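Local coordinates for ribosomal protein L11 methyltransferase (Lactobacillus delbrueckii subsp. bulgaricus ATCC BAA-365, PDB 3GRZ), which methylates ribosomal protein L11, transferring methyl groups from S-adenosyl-L-methionine to lysine side chains, and is represented here by its C-terminal, SAM-binding methyltransferase domain, at the interface of chains A and B. Sequence-based numbering; all coordinates share one arbitrary frame. Chains: chain A/B, Ribosomal protein L11 methyltransferase.

The interface of chains A and B. Residues chain A 58-61, 81-82; chain B 10, 24-25.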
# COMPACT_ATOMS: atom_id res chain seq x y z
N MET A 58 8.39 -2.51 4.84
CA MET A 58 8.74 -3.48 5.88
C MET A 58 8.79 -4.94 5.37
O MET A 58 7.99 -5.77 5.78
CB MET A 58 7.80 -3.36 7.09
CG MET A 58 8.38 -3.95 8.43
SD MET A 58 9.67 -3.00 9.26
CE MET A 58 8.70 -1.63 9.85
N VAL A 59 9.75 -5.27 4.52
CA VAL A 59 9.86 -6.65 4.00
C VAL A 59 10.68 -7.58 4.91
O VAL A 59 10.68 -8.80 4.74
CB VAL A 59 10.39 -6.68 2.55
CG1 VAL A 59 9.50 -5.84 1.65
CG2 VAL A 59 11.86 -6.20 2.49
N LYS A 60 11.35 -6.97 5.89
CA LYS A 60 12.13 -7.67 6.91
C LYS A 60 12.11 -6.75 8.14
O LYS A 60 11.67 -5.60 8.00
CB LYS A 60 13.55 -7.96 6.41
CG LYS A 60 14.41 -6.74 6.14
CD LYS A 60 15.83 -7.15 5.82
CE LYS A 60 16.75 -5.95 5.73
NZ LYS A 60 18.12 -6.35 5.33
N PRO A 61 12.51 -7.24 9.34
CA PRO A 61 12.63 -6.27 10.45
C PRO A 61 13.61 -5.11 10.19
O PRO A 61 14.78 -5.34 9.91
CB PRO A 61 13.10 -7.14 11.63
CG PRO A 61 12.64 -8.53 11.28
CD PRO A 61 12.80 -8.62 9.79
N LEU A 81 4.03 -4.22 12.77
CA LEU A 81 4.43 -4.81 11.48
C LEU A 81 5.81 -5.46 11.54
O LEU A 81 6.31 -5.97 10.54
CB LEU A 81 4.35 -3.77 10.36
CG LEU A 81 2.96 -3.43 9.87
CD1 LEU A 81 3.03 -2.36 8.79
CD2 LEU A 81 2.27 -4.67 9.34
N GLY A 82 6.42 -5.43 12.72
CA GLY A 82 7.58 -6.25 13.00
C GLY A 82 8.91 -5.54 12.88
O GLY A 82 9.92 -6.17 12.56
N ARG B 10 5.25 -6.02 3.06
CA ARG B 10 5.32 -6.76 4.31
C ARG B 10 4.57 -8.10 4.25
O ARG B 10 4.98 -9.08 4.90
CB ARG B 10 4.76 -5.87 5.44
CG ARG B 10 4.45 -6.55 6.79
CD ARG B 10 5.70 -7.13 7.45
NE ARG B 10 5.44 -7.85 8.70
CZ ARG B 10 4.93 -9.08 8.78
NH1 ARG B 10 4.60 -9.76 7.68
NH2 ARG B 10 4.74 -9.64 9.96
N VAL B 24 11.69 -14.34 6.47
CA VAL B 24 11.97 -13.97 7.86
C VAL B 24 10.67 -13.67 8.65
O VAL B 24 10.58 -14.01 9.83
CB VAL B 24 13.06 -12.84 7.96
CG1 VAL B 24 12.58 -11.51 7.36
CG2 VAL B 24 13.54 -12.67 9.39
N PHE B 25 9.68 -13.08 7.98
CA PHE B 25 8.33 -12.95 8.54
C PHE B 25 7.50 -14.15 8.13
O PHE B 25 7.20 -14.34 6.94
CB PHE B 25 7.62 -11.67 8.06
CG PHE B 25 8.17 -10.40 8.66
CD1 PHE B 25 8.37 -10.27 10.03
CD2 PHE B 25 8.46 -9.31 7.84
CE1 PHE B 25 8.87 -9.08 10.57
CE2 PHE B 25 8.95 -8.11 8.38
CZ PHE B 25 9.16 -8.00 9.74
O HOH W 1 9.66 -11.58 5.40
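The ring of B:Phe25 packs against the loops of chain A with O of A:Gly82, the backbone carbonyl oxygen, in plane at its edge, 3.4 Å from CZ. One ring face carries the guanidinium of B:Arg10, whose NE is offset toward the rim; reciprocally, CG of B:Phe25 lies over the centre of the guanidinium, 3.5 Å above its plane. On the opposite side of the ring, out over the CE2/CZ rim, pack the A:Lys60 backbone and the A:Pro61 ring, with CE2 3.4 Å from A:Lys60 C. At the guanidinium edge, also in plane, is the backbone carbonyl of A:Leu81. NE donates a hydrogen bond of 2.8 Å to A:Leu81 O, within the guanidinium plane but reaching the oxygen from above the carbonyl plane, 35° out of it. With CG of B:Arg10 anti to the backbone N (chi1 167°), it meets CD2 of A:Leu81, and the bend at chi2 (63°) helps carry CD and NE to A:Leu81 O. An alanine at B:Arg10 would probably leave A:Leu81 O without this donor and the B:Phe25 ring without the flat group lying over its face, freer to turn. CG1 of B:Val24 reaches A:Pro61 CD, 3.8 Å away, and also touches A:Lys60 CB. Water 1 links the backbone N of B:Phe25 to A:Val59 O. This patch, repeated by two-fold symmetry, joins loops after helices 44-57 and 73-80 of one methyltransferase domain to N-terminal segments of the other; it may support a dimer, although the structure alone does not establish one in solution.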